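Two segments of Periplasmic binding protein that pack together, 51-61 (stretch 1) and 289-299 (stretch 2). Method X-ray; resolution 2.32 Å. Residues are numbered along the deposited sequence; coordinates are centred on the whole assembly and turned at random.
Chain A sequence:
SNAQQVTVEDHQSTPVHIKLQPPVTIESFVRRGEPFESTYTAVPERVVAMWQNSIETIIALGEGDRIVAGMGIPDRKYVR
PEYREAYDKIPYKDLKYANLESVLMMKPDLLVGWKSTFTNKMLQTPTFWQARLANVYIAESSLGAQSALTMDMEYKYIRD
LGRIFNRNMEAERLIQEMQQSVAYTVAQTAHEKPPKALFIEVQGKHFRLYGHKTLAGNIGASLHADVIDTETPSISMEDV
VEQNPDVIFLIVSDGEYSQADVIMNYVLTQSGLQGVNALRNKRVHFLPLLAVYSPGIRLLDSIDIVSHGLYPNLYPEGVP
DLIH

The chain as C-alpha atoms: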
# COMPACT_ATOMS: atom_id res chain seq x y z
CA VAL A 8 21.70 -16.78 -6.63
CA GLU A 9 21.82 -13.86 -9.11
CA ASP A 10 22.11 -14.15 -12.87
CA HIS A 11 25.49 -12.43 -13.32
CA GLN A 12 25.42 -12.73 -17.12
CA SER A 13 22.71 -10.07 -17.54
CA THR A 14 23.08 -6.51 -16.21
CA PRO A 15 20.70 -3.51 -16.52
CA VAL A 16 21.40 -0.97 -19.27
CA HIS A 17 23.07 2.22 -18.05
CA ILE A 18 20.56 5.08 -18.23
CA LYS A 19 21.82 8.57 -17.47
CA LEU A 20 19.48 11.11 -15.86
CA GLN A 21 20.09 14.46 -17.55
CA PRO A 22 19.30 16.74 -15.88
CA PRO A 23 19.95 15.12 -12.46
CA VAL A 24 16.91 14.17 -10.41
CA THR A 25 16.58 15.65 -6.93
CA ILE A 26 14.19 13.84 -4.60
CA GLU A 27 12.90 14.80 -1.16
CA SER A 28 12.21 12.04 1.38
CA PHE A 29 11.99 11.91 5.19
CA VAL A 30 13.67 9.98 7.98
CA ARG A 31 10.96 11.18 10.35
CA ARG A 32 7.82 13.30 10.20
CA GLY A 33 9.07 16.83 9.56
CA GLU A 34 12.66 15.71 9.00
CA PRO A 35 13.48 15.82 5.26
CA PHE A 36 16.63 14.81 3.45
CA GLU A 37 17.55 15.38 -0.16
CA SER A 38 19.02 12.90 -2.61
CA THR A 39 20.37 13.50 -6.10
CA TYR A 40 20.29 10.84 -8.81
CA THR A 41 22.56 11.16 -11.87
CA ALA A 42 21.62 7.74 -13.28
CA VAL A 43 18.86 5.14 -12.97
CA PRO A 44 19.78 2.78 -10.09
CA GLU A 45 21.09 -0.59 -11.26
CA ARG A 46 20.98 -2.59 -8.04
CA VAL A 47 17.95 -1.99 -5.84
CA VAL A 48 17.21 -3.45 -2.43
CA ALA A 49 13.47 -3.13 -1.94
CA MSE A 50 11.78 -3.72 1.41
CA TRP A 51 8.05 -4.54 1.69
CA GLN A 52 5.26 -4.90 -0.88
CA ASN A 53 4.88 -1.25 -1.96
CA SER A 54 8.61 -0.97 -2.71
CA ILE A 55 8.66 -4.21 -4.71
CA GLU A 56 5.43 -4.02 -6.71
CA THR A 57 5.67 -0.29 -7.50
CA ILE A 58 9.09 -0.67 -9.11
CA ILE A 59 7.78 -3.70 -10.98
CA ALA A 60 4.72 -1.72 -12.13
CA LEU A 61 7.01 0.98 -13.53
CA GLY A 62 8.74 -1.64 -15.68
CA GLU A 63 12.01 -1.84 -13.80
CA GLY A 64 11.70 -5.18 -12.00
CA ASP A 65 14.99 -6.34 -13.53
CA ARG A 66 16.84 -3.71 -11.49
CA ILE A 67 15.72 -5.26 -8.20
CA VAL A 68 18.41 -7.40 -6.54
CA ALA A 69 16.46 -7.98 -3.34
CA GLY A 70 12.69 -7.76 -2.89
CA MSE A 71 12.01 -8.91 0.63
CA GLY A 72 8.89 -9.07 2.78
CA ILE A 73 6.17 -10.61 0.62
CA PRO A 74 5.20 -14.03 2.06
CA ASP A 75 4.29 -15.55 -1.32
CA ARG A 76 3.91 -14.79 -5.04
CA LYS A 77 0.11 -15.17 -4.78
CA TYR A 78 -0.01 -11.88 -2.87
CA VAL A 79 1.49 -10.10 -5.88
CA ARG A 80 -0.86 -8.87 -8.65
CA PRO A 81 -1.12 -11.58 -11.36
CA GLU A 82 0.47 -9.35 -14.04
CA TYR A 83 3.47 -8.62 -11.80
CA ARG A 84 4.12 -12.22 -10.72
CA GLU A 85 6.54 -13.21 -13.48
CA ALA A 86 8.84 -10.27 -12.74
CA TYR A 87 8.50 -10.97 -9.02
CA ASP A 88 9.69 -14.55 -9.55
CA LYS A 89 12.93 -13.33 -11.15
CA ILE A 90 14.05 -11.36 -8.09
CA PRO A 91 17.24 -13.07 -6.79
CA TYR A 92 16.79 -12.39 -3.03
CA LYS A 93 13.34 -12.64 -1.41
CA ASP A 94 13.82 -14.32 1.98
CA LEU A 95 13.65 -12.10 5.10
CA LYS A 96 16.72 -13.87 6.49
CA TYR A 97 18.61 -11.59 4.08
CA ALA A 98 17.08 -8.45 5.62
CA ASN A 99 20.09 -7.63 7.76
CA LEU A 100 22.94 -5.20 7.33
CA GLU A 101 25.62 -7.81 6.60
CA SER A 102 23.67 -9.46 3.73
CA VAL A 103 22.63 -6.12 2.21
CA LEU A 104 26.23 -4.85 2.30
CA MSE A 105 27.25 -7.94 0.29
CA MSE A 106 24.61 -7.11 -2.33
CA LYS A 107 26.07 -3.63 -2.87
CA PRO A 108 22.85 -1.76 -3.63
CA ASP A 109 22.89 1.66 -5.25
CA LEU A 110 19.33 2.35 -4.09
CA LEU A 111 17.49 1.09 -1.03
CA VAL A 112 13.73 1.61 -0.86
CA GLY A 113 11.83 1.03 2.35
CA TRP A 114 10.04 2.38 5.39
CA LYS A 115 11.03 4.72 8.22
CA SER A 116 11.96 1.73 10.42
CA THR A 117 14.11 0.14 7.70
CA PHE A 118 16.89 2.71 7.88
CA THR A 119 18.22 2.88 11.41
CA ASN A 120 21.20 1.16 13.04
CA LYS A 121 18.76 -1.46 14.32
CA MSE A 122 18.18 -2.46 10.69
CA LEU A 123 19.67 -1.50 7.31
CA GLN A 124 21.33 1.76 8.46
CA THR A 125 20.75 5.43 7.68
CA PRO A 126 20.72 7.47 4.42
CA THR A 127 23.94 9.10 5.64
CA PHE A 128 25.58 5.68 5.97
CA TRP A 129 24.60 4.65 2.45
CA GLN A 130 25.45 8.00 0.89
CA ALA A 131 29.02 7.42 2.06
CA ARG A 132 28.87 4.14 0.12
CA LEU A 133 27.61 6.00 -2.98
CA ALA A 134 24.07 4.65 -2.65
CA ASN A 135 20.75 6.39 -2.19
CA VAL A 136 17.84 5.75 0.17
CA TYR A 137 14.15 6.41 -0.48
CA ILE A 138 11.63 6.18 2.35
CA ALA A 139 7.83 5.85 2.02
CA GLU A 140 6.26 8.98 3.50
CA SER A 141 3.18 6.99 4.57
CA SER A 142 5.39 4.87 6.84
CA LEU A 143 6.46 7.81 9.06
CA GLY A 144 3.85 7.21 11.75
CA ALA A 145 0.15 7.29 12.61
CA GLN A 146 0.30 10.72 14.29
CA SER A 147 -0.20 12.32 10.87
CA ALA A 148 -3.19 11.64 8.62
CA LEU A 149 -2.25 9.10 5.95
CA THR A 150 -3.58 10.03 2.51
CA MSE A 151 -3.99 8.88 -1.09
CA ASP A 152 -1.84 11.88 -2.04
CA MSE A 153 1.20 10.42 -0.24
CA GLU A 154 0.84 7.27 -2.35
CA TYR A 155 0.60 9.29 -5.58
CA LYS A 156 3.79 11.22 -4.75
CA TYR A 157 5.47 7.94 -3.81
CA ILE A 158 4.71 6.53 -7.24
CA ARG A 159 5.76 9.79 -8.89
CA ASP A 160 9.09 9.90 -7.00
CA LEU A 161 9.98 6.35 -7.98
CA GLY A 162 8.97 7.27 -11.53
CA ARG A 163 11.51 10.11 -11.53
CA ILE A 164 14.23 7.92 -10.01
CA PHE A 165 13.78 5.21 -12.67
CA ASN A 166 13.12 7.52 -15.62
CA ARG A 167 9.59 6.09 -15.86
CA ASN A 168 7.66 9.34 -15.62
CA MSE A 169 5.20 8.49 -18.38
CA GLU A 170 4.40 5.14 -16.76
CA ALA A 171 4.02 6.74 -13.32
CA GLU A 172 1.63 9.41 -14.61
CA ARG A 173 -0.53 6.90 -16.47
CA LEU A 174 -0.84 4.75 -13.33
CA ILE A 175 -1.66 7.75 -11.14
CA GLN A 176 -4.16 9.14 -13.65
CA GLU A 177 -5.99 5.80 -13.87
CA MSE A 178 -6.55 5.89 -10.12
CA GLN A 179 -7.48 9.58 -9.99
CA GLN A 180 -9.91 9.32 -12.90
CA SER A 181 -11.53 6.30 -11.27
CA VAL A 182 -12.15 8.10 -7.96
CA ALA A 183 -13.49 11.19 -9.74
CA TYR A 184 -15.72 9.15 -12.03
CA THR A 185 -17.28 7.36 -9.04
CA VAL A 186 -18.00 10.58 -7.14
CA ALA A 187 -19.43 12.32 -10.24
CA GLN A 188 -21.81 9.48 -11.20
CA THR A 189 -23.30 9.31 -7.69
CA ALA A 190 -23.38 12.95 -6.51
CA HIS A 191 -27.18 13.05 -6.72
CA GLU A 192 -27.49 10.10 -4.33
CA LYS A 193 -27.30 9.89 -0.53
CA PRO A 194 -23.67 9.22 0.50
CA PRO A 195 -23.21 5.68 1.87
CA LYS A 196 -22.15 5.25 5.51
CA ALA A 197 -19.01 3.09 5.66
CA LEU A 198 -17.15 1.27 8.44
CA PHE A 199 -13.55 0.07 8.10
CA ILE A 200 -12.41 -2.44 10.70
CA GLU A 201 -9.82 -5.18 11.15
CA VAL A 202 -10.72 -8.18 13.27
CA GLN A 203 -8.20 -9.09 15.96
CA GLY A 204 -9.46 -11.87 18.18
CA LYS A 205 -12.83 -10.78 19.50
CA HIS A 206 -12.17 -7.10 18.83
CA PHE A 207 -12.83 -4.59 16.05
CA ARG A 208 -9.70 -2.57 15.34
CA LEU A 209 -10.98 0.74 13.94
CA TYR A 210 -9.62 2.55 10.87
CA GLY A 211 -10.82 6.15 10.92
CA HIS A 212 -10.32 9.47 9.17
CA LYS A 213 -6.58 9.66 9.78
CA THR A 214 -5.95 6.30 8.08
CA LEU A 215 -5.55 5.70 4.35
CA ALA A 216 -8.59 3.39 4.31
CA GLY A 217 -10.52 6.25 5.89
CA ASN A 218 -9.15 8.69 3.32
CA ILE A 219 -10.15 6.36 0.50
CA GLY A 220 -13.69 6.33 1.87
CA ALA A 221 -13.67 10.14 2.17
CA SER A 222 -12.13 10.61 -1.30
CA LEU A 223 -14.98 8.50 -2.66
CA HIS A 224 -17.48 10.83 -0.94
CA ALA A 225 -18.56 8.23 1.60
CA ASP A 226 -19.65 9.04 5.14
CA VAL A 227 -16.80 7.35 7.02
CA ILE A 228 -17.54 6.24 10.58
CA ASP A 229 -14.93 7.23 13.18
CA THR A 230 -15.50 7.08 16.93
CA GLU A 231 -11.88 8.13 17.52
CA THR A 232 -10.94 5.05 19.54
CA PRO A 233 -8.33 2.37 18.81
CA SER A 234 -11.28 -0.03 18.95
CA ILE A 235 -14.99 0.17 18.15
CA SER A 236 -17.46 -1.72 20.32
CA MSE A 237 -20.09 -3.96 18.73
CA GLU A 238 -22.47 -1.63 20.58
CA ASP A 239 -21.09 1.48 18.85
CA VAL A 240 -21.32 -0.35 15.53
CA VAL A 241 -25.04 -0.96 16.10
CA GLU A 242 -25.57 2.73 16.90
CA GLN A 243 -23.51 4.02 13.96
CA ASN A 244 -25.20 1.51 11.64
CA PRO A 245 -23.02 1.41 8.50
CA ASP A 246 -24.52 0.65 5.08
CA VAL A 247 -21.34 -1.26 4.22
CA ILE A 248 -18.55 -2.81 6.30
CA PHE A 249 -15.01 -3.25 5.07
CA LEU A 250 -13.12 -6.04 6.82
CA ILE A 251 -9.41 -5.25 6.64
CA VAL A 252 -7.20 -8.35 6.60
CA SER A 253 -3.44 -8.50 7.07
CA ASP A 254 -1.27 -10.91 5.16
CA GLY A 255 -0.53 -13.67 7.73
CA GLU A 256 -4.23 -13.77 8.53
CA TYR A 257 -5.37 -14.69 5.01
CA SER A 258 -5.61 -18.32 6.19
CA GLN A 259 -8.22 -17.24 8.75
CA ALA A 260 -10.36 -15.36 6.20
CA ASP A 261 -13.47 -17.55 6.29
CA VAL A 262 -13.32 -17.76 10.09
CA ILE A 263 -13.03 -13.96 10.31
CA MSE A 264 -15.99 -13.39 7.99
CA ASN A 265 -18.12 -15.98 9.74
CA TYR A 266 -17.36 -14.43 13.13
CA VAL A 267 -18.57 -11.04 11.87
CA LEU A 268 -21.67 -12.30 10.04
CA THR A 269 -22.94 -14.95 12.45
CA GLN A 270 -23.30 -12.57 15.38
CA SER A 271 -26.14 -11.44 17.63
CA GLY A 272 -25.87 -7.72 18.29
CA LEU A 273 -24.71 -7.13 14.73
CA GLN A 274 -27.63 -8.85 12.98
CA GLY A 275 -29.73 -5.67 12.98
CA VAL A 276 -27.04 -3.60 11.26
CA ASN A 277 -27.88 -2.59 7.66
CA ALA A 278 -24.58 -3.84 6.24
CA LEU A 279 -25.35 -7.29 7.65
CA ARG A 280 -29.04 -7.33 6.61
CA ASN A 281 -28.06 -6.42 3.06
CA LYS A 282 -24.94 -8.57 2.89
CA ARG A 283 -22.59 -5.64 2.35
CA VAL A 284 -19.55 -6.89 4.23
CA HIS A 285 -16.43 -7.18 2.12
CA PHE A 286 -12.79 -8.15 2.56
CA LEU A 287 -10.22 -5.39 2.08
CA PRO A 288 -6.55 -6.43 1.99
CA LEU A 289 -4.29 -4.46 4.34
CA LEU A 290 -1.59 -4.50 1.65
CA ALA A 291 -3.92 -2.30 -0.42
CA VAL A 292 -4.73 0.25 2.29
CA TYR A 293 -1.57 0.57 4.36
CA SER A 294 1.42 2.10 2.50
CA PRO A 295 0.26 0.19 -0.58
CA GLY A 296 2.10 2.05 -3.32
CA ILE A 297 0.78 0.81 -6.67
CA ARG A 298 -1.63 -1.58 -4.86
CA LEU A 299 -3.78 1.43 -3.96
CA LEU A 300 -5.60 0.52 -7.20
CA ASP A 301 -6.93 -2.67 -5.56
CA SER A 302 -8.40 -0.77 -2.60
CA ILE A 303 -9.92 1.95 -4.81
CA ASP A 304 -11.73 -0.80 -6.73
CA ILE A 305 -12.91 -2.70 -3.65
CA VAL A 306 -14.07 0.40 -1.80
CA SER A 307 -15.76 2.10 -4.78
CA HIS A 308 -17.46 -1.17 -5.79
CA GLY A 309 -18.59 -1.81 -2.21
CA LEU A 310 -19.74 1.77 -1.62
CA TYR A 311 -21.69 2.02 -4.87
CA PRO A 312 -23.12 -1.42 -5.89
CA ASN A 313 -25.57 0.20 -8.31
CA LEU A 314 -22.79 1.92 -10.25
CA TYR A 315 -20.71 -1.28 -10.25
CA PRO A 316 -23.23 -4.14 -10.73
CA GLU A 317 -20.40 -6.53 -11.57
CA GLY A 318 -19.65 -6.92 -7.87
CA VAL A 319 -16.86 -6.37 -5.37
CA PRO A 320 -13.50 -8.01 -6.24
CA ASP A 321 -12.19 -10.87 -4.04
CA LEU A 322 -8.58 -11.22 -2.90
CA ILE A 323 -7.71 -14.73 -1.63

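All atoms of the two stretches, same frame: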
# COMPACT_ATOMS: atom_id res chain seq x y z
N TRP A 51 9.52 -4.56 1.58
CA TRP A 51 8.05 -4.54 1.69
C TRP A 51 7.33 -4.34 0.36
O TRP A 51 7.90 -3.81 -0.60
CB TRP A 51 7.56 -3.56 2.77
CG TRP A 51 8.41 -3.61 4.00
CD1 TRP A 51 9.08 -2.57 4.58
CD2 TRP A 51 8.73 -4.78 4.78
NE1 TRP A 51 9.77 -3.01 5.69
CE2 TRP A 51 9.57 -4.36 5.83
CE3 TRP A 51 8.36 -6.13 4.71
CZ2 TRP A 51 10.07 -5.24 6.79
CZ3 TRP A 51 8.86 -7.00 5.66
CH2 TRP A 51 9.71 -6.56 6.69
N GLN A 52 6.08 -4.80 0.33
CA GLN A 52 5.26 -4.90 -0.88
C GLN A 52 5.21 -3.65 -1.76
O GLN A 52 5.40 -3.75 -2.98
CB GLN A 52 3.83 -5.33 -0.51
CG GLN A 52 3.03 -5.79 -1.71
CD GLN A 52 2.33 -7.11 -1.47
OE1 GLN A 52 2.14 -7.53 -0.32
NE2 GLN A 52 1.94 -7.77 -2.55
N ASN A 53 4.94 -2.49 -1.18
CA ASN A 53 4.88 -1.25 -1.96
C ASN A 53 6.18 -0.95 -2.71
O ASN A 53 6.13 -0.53 -3.85
CB ASN A 53 4.47 -0.03 -1.12
CG ASN A 53 5.48 0.30 -0.01
OD1 ASN A 53 6.19 -0.56 0.49
ND2 ASN A 53 5.53 1.57 0.37
N SER A 54 7.32 -1.19 -2.06
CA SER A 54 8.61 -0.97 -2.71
C SER A 54 8.75 -1.90 -3.92
O SER A 54 9.10 -1.46 -5.01
CB SER A 54 9.76 -1.21 -1.74
OG SER A 54 9.53 -0.57 -0.49
N ILE A 55 8.45 -3.17 -3.70
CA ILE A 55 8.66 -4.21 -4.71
C ILE A 55 7.73 -4.06 -5.90
O ILE A 55 8.19 -3.94 -7.04
CB ILE A 55 8.50 -5.61 -4.09
CG1 ILE A 55 9.49 -5.78 -2.93
CG2 ILE A 55 8.72 -6.69 -5.16
CD1 ILE A 55 9.13 -6.88 -1.96
N GLU A 56 6.42 -4.06 -5.64
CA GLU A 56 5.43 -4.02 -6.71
C GLU A 56 5.38 -2.70 -7.48
O GLU A 56 5.05 -2.69 -8.67
CB GLU A 56 4.03 -4.39 -6.21
CG GLU A 56 3.83 -5.89 -6.05
CD GLU A 56 2.36 -6.29 -5.93
OE1 GLU A 56 1.76 -6.65 -6.97
OE2 GLU A 56 1.82 -6.24 -4.81
N THR A 57 5.69 -1.58 -6.82
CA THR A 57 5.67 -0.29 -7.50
C THR A 57 6.78 -0.21 -8.55
O THR A 57 6.56 0.23 -9.67
CB THR A 57 5.77 0.91 -6.53
OG1 THR A 57 4.70 0.85 -5.56
CG2 THR A 57 5.70 2.24 -7.29
N ILE A 58 7.98 -0.66 -8.17
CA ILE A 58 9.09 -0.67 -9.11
C ILE A 58 8.80 -1.64 -10.26
O ILE A 58 9.09 -1.34 -11.42
CB ILE A 58 10.41 -1.00 -8.42
CG1 ILE A 58 10.82 0.16 -7.50
CG2 ILE A 58 11.49 -1.26 -9.46
CD1 ILE A 58 11.90 -0.22 -6.46
N ILE A 59 8.21 -2.78 -9.94
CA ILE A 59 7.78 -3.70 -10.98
C ILE A 59 6.75 -3.06 -11.92
O ILE A 59 6.86 -3.17 -13.14
CB ILE A 59 7.24 -5.01 -10.39
CG1 ILE A 59 8.38 -5.79 -9.72
CG2 ILE A 59 6.57 -5.83 -11.47
CD1 ILE A 59 7.94 -7.09 -9.04
N ALA A 60 5.79 -2.35 -11.34
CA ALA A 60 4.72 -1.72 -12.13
C ALA A 60 5.26 -0.65 -13.07
O ALA A 60 4.65 -0.35 -14.09
CB ALA A 60 3.65 -1.12 -11.21
N LEU A 61 6.40 -0.07 -12.71
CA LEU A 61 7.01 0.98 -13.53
C LEU A 61 7.85 0.38 -14.66
O LEU A 61 8.30 1.10 -15.55
CB LEU A 61 7.88 1.89 -12.66
CG LEU A 61 7.14 2.86 -11.73
CD1 LEU A 61 8.13 3.51 -10.78
CD2 LEU A 61 6.36 3.92 -12.52
N LEU A 289 -5.13 -5.46 3.70
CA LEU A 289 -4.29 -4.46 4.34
C LEU A 289 -3.21 -3.96 3.39
O LEU A 289 -2.91 -2.76 3.35
CB LEU A 289 -3.64 -5.06 5.61
CG LEU A 289 -2.86 -4.11 6.52
CD1 LEU A 289 -3.72 -2.94 6.98
CD2 LEU A 289 -2.31 -4.86 7.73
N LEU A 290 -2.65 -4.87 2.60
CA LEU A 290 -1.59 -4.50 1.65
C LEU A 290 -2.06 -3.48 0.61
O LEU A 290 -1.24 -2.91 -0.12
CB LEU A 290 -0.98 -5.75 0.98
CG LEU A 290 -1.83 -6.67 0.08
CD1 LEU A 290 -2.05 -6.06 -1.30
CD2 LEU A 290 -1.20 -8.07 -0.06
N ALA A 291 -3.37 -3.27 0.52
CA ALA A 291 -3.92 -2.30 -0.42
C ALA A 291 -4.31 -0.99 0.25
O ALA A 291 -4.63 -0.02 -0.43
CB ALA A 291 -5.13 -2.89 -1.13
N VAL A 292 -4.28 -0.95 1.58
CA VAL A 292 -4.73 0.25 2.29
C VAL A 292 -3.76 0.72 3.37
O VAL A 292 -4.07 1.64 4.13
CB VAL A 292 -6.12 0.07 2.93
CG1 VAL A 292 -7.17 -0.19 1.87
CG2 VAL A 292 -6.11 -1.06 3.94
N TYR A 293 -2.59 0.11 3.44
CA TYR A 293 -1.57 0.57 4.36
C TYR A 293 -0.23 0.63 3.62
O TYR A 293 0.32 -0.41 3.26
CB TYR A 293 -1.51 -0.35 5.59
CG TYR A 293 -0.56 0.13 6.66
CD1 TYR A 293 0.79 -0.16 6.59
CD2 TYR A 293 -1.02 0.87 7.75
CE1 TYR A 293 1.67 0.28 7.56
CE2 TYR A 293 -0.15 1.31 8.73
CZ TYR A 293 1.20 1.01 8.63
OH TYR A 293 2.10 1.44 9.59
N SER A 294 0.27 1.85 3.39
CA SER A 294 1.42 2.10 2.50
C SER A 294 1.45 1.21 1.27
O SER A 294 2.41 0.50 1.06
CB SER A 294 2.74 1.90 3.25
OG SER A 294 2.88 2.80 4.32
N PRO A 295 0.39 1.23 0.46
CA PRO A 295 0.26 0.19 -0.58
C PRO A 295 1.06 0.46 -1.84
O PRO A 295 1.27 -0.47 -2.62
CB PRO A 295 -1.24 0.23 -0.91
CG PRO A 295 -1.62 1.66 -0.67
CD PRO A 295 -0.77 2.14 0.49
N GLY A 296 1.49 1.70 -2.05
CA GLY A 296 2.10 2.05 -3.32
C GLY A 296 1.12 1.75 -4.45
O GLY A 296 -0.07 2.05 -4.34
N ILE A 297 1.61 1.13 -5.52
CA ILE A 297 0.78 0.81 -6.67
C ILE A 297 -0.49 0.00 -6.34
O ILE A 297 -1.47 0.07 -7.08
CB ILE A 297 1.61 0.10 -7.79
CG1 ILE A 297 0.88 0.16 -9.14
CG2 ILE A 297 1.94 -1.34 -7.41
CD1 ILE A 297 0.55 1.56 -9.60
N ARG A 298 -0.49 -0.73 -5.22
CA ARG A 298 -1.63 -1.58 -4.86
C ARG A 298 -2.83 -0.77 -4.33
O ARG A 298 -3.89 -1.33 -4.01
CB ARG A 298 -1.24 -2.68 -3.87
CG ARG A 298 -0.18 -3.66 -4.40
CD ARG A 298 -0.63 -4.33 -5.70
NE ARG A 298 -1.82 -5.15 -5.50
CZ ARG A 298 -1.80 -6.41 -5.08
NH1 ARG A 298 -0.64 -7.02 -4.81
NH2 ARG A 298 -2.94 -7.06 -4.94
N LEU A 299 -2.66 0.54 -4.25
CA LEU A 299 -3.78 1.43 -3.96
C LEU A 299 -4.93 1.23 -4.97
O LEU A 299 -6.10 1.46 -4.65
CB LEU A 299 -3.31 2.89 -3.97
CG LEU A 299 -4.38 3.96 -3.73
CD1 LEU A 299 -5.17 3.67 -2.45
CD2 LEU A 299 -3.75 5.33 -3.65
O HOH W 1 3.01 -2.19 1.35

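The two stretches lie far apart in sequence and bury 441 Å² between them, counting both sides. Stretch 1 is mainly a helix. Stretch 2 is mostly loop and turn, with a short 3-10 segment at Ile297 and Arg298. One side of the helix, carrying Gln52, Asn53, Glu56, Thr57 and Ala60, meets it.

Leu289 makes no contact with the helix. Leu290 is the first residue of stretch 2 to do so. Its CA-to-CB bond points toward stretch 1, and CD2 lies 3.4 Å from OE1 of Gln52. This is a van der Waals contact at a partly exposed place. Ala291, Val292 and Tyr293 stay out of reach.

At Ser294 the chain comes close again, and the backbone does most of the work. Ser294 O lies 3.0 Å from Asn53 CB, a tight packing contact. Asn53 ND2 is 3.4 Å from the same Ser294 O, but the angle is too poor for a hydrogen bond. A water makes the polar link instead. It accepts from Asn53 N at 3.2 Å and donates to Ser294 O at 2.8 Å. Asn53 N lies in the first turn of the helix, where no backbone carbonyl of the helix serves it, so the water satisfies it. The side chain of Asn53 has chi1 in p, and its OD1 receives a weak hydrogen bond from Ser54 N at 2.9 Å.

Pro295 points its CA-to-CB bond away and touches the helix through its backbone. Its C atom is 3.5 Å from Asn53 CB. Pro295 O accepts from Arg298 N at 3.2 Å, which helps to shape the turn.

Gly296 is where the backbones come very close, with its CA 4.5 Å from Asn53 CA. Its phi of 57° favours glycine. Space favours it too: an ideal CB would sit 2.5 Å from Thr57 OG1 and 2.9 Å from Asn53 CB, and both are clashes.

Ile297 has the largest area covered by the other stretch, 73 Å². Its N donates to Thr57 OG1 at 3.1 Å, with a nearly straight angle of 166°. Thr57 has chi1 in m, and OG1 also donates to Asn53 O at 2.6 Å within the helix. The hydroxyl thus uses its proton inside the helix and accepts from the loop. The Ile297 side chain packs on the helix, with CG1 3.7 Å from Ala60 CB and CG2 3.6 Å from Glu56 O. The small methyl of Ala60 lets the branched side chain lie close.

Arg298 closes the contact with a buried salt bridge. NH1 donates to Glu56 OE2 at 2.6 Å, and the carboxylate oxygen lies at the guanidinium edge, near its plane. All three of its first chi angles are in m. Gln52 NE2 donates to the same Glu56 OE2 at 2.7 Å, so this oxygen accepts from both residues. Leu299 is out of reach of the helix.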